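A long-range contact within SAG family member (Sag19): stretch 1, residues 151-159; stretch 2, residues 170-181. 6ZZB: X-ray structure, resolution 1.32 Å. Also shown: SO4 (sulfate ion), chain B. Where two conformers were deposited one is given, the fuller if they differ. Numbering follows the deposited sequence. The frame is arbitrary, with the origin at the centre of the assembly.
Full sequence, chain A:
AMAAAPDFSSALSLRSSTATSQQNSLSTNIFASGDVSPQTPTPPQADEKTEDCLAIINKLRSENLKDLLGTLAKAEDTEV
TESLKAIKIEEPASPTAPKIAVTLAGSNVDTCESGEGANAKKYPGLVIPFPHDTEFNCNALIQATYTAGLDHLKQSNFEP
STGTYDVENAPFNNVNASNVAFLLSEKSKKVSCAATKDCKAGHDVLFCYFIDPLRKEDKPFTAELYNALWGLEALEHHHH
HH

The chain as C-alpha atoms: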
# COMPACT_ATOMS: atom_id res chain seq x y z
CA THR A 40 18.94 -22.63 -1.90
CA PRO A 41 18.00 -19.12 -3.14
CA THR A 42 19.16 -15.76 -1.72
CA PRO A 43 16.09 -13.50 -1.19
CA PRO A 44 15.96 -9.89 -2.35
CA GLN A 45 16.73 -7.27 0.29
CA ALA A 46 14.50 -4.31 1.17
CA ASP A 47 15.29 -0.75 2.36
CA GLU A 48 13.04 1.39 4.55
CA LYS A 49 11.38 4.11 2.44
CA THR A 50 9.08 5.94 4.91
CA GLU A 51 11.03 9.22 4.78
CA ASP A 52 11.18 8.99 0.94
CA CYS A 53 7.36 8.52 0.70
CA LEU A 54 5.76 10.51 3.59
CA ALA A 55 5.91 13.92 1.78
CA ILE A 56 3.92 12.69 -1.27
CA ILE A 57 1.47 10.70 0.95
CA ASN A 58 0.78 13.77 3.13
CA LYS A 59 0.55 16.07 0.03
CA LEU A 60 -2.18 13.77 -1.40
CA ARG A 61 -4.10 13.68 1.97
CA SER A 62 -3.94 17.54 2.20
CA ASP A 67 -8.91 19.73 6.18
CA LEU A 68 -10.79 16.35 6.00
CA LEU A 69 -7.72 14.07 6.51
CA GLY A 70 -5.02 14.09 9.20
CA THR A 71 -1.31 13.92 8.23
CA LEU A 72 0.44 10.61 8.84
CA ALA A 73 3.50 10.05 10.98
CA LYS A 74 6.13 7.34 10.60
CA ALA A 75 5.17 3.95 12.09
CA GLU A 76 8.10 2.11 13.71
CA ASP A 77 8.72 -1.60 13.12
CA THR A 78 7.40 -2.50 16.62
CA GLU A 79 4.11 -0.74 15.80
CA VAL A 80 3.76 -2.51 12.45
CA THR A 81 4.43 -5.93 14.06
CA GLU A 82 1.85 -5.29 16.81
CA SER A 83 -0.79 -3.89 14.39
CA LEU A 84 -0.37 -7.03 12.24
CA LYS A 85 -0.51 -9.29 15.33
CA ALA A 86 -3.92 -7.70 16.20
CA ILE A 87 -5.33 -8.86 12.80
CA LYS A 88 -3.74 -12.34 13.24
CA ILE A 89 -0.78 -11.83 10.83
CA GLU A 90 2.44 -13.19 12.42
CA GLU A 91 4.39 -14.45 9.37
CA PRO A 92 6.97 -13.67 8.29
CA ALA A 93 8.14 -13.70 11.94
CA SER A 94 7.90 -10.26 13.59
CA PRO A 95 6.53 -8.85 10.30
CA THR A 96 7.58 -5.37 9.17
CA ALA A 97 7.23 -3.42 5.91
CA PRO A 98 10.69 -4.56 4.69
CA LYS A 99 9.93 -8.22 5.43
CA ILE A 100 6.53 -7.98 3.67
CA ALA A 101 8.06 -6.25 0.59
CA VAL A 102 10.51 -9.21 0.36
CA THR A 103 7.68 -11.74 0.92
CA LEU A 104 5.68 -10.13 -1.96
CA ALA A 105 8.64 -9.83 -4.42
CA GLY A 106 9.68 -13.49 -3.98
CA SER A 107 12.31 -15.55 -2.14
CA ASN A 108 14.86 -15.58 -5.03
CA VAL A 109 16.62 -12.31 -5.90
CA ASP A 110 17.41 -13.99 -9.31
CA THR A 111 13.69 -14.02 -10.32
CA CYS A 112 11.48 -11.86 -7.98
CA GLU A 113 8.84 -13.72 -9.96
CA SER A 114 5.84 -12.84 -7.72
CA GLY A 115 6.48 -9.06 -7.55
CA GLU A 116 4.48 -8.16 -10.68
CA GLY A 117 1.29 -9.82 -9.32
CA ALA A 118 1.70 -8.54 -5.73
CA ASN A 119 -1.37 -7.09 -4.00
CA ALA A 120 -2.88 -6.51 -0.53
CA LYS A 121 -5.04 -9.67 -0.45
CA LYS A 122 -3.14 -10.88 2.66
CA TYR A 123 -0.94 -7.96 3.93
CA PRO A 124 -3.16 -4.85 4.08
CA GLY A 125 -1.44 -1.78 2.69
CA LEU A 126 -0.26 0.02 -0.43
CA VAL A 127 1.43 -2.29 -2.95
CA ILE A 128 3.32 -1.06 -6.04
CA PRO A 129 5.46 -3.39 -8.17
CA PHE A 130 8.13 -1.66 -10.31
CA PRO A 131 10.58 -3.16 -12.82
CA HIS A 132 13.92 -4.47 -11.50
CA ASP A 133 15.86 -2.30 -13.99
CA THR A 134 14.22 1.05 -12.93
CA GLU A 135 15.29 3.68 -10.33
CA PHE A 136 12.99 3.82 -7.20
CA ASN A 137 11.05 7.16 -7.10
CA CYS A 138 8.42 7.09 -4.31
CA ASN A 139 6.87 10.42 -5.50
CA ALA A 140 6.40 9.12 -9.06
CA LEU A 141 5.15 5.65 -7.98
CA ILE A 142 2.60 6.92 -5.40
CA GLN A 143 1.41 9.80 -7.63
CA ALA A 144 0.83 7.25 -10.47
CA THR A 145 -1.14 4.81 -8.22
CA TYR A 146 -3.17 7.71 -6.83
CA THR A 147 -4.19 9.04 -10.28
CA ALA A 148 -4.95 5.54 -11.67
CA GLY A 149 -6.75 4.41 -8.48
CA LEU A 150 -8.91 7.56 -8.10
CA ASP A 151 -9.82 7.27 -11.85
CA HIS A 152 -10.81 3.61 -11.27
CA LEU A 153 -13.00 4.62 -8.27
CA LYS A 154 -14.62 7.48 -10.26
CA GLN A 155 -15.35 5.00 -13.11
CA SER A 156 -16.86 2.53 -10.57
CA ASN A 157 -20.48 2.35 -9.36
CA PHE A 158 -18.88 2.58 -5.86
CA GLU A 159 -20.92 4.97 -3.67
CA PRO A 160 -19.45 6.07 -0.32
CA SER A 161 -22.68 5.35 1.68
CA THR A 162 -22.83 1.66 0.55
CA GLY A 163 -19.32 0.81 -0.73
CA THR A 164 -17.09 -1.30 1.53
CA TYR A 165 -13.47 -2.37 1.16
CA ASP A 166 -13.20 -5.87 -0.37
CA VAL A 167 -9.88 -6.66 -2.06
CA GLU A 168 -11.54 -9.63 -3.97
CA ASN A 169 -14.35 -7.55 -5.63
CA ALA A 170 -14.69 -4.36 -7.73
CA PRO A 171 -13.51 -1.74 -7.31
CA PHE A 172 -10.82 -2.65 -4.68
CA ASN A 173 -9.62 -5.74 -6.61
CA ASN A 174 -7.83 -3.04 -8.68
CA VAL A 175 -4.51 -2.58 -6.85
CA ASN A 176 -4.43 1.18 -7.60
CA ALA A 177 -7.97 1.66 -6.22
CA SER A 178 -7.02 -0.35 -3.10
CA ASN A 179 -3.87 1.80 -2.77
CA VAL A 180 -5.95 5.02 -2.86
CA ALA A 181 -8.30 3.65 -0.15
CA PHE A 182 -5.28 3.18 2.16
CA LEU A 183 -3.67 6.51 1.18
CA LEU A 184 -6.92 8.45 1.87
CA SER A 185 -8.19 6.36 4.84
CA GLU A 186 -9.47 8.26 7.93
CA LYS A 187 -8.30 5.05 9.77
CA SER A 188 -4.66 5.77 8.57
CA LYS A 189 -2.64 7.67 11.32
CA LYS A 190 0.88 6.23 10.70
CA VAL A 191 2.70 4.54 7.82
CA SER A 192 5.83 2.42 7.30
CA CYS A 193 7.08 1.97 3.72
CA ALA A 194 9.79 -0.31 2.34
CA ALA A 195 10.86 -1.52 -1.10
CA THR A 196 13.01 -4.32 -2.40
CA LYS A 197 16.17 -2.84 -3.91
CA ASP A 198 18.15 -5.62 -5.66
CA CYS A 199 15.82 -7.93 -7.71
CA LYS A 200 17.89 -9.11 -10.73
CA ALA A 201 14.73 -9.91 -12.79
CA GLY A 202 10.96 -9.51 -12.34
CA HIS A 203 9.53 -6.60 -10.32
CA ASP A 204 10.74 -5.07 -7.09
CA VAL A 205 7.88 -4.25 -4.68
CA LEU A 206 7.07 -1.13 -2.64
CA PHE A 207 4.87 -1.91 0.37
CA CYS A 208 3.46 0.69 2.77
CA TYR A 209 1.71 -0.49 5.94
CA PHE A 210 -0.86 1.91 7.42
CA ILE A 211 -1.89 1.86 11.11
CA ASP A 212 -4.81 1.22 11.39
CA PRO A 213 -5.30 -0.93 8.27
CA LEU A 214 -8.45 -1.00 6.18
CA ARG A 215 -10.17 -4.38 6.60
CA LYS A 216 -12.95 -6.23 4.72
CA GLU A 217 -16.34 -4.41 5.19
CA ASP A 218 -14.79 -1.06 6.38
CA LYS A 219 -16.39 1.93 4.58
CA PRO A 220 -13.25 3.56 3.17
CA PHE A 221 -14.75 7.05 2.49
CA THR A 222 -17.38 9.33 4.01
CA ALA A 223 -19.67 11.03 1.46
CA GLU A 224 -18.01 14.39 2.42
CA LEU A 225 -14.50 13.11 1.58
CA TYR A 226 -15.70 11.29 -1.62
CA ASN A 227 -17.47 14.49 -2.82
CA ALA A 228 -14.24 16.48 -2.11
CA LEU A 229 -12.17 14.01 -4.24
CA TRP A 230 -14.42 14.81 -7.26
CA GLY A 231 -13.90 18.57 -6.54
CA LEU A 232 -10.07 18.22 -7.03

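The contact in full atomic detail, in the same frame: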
# COMPACT_ATOMS: atom_id res chain seq x y z
N ASP A 151 -9.07 7.41 -10.56
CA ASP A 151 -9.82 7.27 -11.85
C ASP A 151 -10.64 6.00 -11.78
O ASP A 151 -11.80 5.98 -12.19
CB ASP A 151 -8.86 7.31 -13.01
CG ASP A 151 -8.34 8.69 -13.30
OD1 ASP A 151 -8.92 9.65 -12.82
OD2 ASP A 151 -7.32 8.75 -14.04
N HIS A 152 -10.08 4.89 -11.33
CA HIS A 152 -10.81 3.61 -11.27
C HIS A 152 -12.01 3.76 -10.34
O HIS A 152 -13.09 3.27 -10.69
CB HIS A 152 -9.89 2.48 -10.79
CG HIS A 152 -10.46 1.14 -11.06
ND1 HIS A 152 -10.58 0.65 -12.33
CD2 HIS A 152 -10.99 0.23 -10.23
CE1 HIS A 152 -11.10 -0.57 -12.26
NE2 HIS A 152 -11.37 -0.85 -10.99
N LEU A 153 -11.86 4.42 -9.20
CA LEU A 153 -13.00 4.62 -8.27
C LEU A 153 -14.06 5.49 -8.94
O LEU A 153 -15.26 5.16 -8.86
CB LEU A 153 -12.49 5.26 -6.99
CG LEU A 153 -11.75 4.29 -6.08
CD1 LEU A 153 -11.08 5.03 -4.94
CD2 LEU A 153 -12.69 3.23 -5.55
N LYS A 154 -13.66 6.56 -9.59
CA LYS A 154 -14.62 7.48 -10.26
C LYS A 154 -15.39 6.72 -11.35
O LYS A 154 -16.60 7.06 -11.58
CB LYS A 154 -13.87 8.66 -10.83
CG LYS A 154 -13.42 9.68 -9.80
CD LYS A 154 -12.57 10.77 -10.41
CE LYS A 154 -12.17 11.81 -9.39
NZ LYS A 154 -11.28 12.82 -10.02
N GLN A 155 -14.75 5.78 -12.01
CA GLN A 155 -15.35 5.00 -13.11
C GLN A 155 -16.25 3.90 -12.56
O GLN A 155 -16.98 3.28 -13.34
CB GLN A 155 -14.22 4.41 -13.95
CG GLN A 155 -13.53 5.50 -14.74
CD GLN A 155 -12.09 5.18 -15.08
OE1 GLN A 155 -11.65 4.05 -14.93
NE2 GLN A 155 -11.39 6.18 -15.62
N SER A 156 -16.14 3.62 -11.27
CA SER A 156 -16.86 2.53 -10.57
C SER A 156 -18.24 3.01 -10.11
O SER A 156 -18.38 4.17 -9.78
CB SER A 156 -16.05 2.05 -9.37
OG SER A 156 -16.80 1.14 -8.55
N ASN A 157 -19.17 2.07 -10.01
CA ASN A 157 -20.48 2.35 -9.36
C ASN A 157 -20.35 2.40 -7.83
O ASN A 157 -21.36 2.64 -7.17
CB ASN A 157 -21.53 1.33 -9.79
CG ASN A 157 -21.92 1.57 -11.22
OD1 ASN A 157 -22.44 2.65 -11.51
ND2 ASN A 157 -21.64 0.62 -12.09
N PHE A 158 -19.15 2.26 -7.28
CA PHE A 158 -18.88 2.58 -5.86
C PHE A 158 -19.58 3.87 -5.47
O PHE A 158 -19.42 4.91 -6.14
CB PHE A 158 -17.38 2.71 -5.63
CG PHE A 158 -17.02 3.08 -4.22
CD1 PHE A 158 -16.84 2.11 -3.25
CD2 PHE A 158 -16.87 4.40 -3.88
CE1 PHE A 158 -16.53 2.47 -1.95
CE2 PHE A 158 -16.58 4.76 -2.57
CZ PHE A 158 -16.41 3.79 -1.62
N GLU A 159 -20.33 3.81 -4.37
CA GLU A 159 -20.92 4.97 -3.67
C GLU A 159 -20.39 4.94 -2.25
O GLU A 159 -20.38 3.87 -1.64
CB GLU A 159 -22.46 4.88 -3.57
CG GLU A 159 -23.22 5.12 -4.84
CD GLU A 159 -24.70 5.31 -4.54
OE1 GLU A 159 -25.47 4.37 -4.79
OE2 GLU A 159 -25.07 6.38 -4.00
N ALA A 170 -14.78 -5.74 -7.23
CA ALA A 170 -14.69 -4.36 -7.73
C ALA A 170 -15.24 -3.40 -6.68
O ALA A 170 -16.19 -3.71 -5.95
CB ALA A 170 -15.44 -4.24 -9.04
N PRO A 171 -14.67 -2.19 -6.53
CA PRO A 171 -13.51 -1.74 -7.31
C PRO A 171 -12.14 -2.01 -6.68
O PRO A 171 -11.14 -1.71 -7.33
CB PRO A 171 -13.71 -0.23 -7.29
CG PRO A 171 -14.31 0.05 -5.93
CD PRO A 171 -15.20 -1.14 -5.66
N PHE A 172 -12.09 -2.58 -5.47
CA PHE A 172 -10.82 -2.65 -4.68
C PHE A 172 -10.00 -3.88 -5.04
O PHE A 172 -8.89 -4.01 -4.51
CB PHE A 172 -11.13 -2.51 -3.20
CG PHE A 172 -11.69 -1.17 -2.85
CD1 PHE A 172 -10.95 -0.03 -3.06
CD2 PHE A 172 -13.00 -1.03 -2.39
CE1 PHE A 172 -11.47 1.23 -2.81
CE2 PHE A 172 -13.52 0.23 -2.15
CZ PHE A 172 -12.76 1.36 -2.33
N ASN A 173 -10.45 -4.71 -5.97
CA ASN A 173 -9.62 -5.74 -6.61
C ASN A 173 -8.69 -5.10 -7.65
O ASN A 173 -7.80 -5.81 -8.15
CB ASN A 173 -10.48 -6.84 -7.25
CG ASN A 173 -11.34 -6.36 -8.39
OD1 ASN A 173 -11.58 -5.17 -8.56
ND2 ASN A 173 -11.93 -7.30 -9.11
N ASN A 174 -8.84 -3.82 -7.93
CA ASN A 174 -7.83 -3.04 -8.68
C ASN A 174 -6.81 -2.53 -7.66
O ASN A 174 -7.19 -1.85 -6.71
CB ASN A 174 -8.52 -1.92 -9.46
CG ASN A 174 -7.57 -1.00 -10.17
OD1 ASN A 174 -6.86 -0.23 -9.52
ND2 ASN A 174 -7.54 -1.05 -11.50
N VAL A 175 -5.54 -2.86 -7.87
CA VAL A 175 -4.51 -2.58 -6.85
C VAL A 175 -4.38 -1.07 -6.66
O VAL A 175 -4.21 -0.58 -5.53
CB VAL A 175 -3.18 -3.26 -7.20
CG1 VAL A 175 -2.11 -2.90 -6.18
CG2 VAL A 175 -3.31 -4.75 -7.29
N ASN A 176 -4.50 -0.28 -7.74
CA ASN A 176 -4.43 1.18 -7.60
C ASN A 176 -5.59 1.69 -6.75
O ASN A 176 -5.40 2.59 -5.94
CB ASN A 176 -4.35 1.87 -8.97
CG ASN A 176 -3.21 1.39 -9.82
OD1 ASN A 176 -3.40 0.91 -10.96
ND2 ASN A 176 -2.01 1.52 -9.31
N ALA A 177 -6.82 1.22 -7.01
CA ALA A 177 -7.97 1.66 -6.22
C ALA A 177 -7.80 1.30 -4.74
O ALA A 177 -8.10 2.12 -3.89
CB ALA A 177 -9.24 1.07 -6.78
N SER A 178 -7.34 0.09 -4.48
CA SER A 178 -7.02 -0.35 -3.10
C SER A 178 -5.99 0.60 -2.50
O SER A 178 -6.13 1.09 -1.39
CB SER A 178 -6.58 -1.76 -3.11
OG SER A 178 -6.21 -2.19 -1.79
N ASN A 179 -4.94 0.90 -3.25
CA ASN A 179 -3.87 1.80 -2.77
C ASN A 179 -4.45 3.15 -2.39
O ASN A 179 -4.07 3.69 -1.33
CB ASN A 179 -2.77 1.95 -3.81
CG ASN A 179 -1.90 0.73 -3.99
OD1 ASN A 179 -1.94 -0.20 -3.18
ND2 ASN A 179 -1.11 0.69 -5.07
N VAL A 180 -5.36 3.71 -3.18
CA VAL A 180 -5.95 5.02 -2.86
C VAL A 180 -6.79 4.92 -1.59
O VAL A 180 -6.78 5.87 -0.80
CB VAL A 180 -6.79 5.52 -4.05
CG1 VAL A 180 -7.70 6.67 -3.66
CG2 VAL A 180 -5.88 5.87 -5.18
N ALA A 181 -7.51 3.83 -1.39
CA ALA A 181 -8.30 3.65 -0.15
C ALA A 181 -7.38 3.73 1.06
O ALA A 181 -7.72 4.43 2.00
CB ALA A 181 -9.07 2.37 -0.23
S SO4 B . -18.12 -1.56 -10.59
O1 SO4 B . -17.28 -1.16 -9.48
O2 SO4 B . -19.07 -2.54 -10.13
O3 SO4 B . -17.29 -2.16 -11.60
O4 SO4 B . -18.81 -0.42 -11.15
O HOH W 1 -12.51 -3.22 -10.30

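Stretch 1 carries on a helix that begins earlier in the chain, then goes into loop; stretch 2 has the opposite order, loop and then helix, with a type I turn, Pro171 to Asn174, leading into a helix from 175. The two helices are nearly perpendicular, at 100°, with axes 9.1 Å apart at closest approach. The backbones come nearest at His152 with Ala177 (CA to CA 6.1 Å) and at Ser156 with Pro171 (CA to CA 6.3 Å). No direct hydrogen bond crosses between the stretches, so packing carries the contact.

Leu153 is the central apolar piece, packing with other apolar groups that gain by leaving water. Its CB points sideways, but the branched end reaches over: CD2 lies 3.6 Å from Pro171 CG and 3.6 Å from Phe172 CE1, while CD1 lies 4.0 Å from Val180 CG1. Ala177 adds a small methyl, its CB 4.1 Å from Leu153 CG. Pro171, entered through a cis peptide bond, also meets Phe158, whose CB is 4.1 Å from Pro171 CG. Phe172 starts away from stretch 1, yet its ring returns and turns an edge toward the face of Phe158, offset, with planes at 83° and centroids 5.6 Å apart; partly positive edge hydrogens suit an electron-rich face.

His152 brings a polar ring to the contact. Asn174 CB sits over one face, 3.7 Å from the centroid, a CH-pi contact of the same logic. Asn174 OD1 accepts from Ala177 N at 2.9 Å, taking up an N-H left free at the helix start. The rule is economical: one residue caps with OD1 and packs with CB. A water joins the stretches, 2.7 Å from His152 NE2 and donating to Asn173 OD1 at 2.8 Å.

Within the loop of stretch 1, Ser156 OG accepts from Phe158 N at 2.9 Å and donates to sulfate O1 at 2.5 Å.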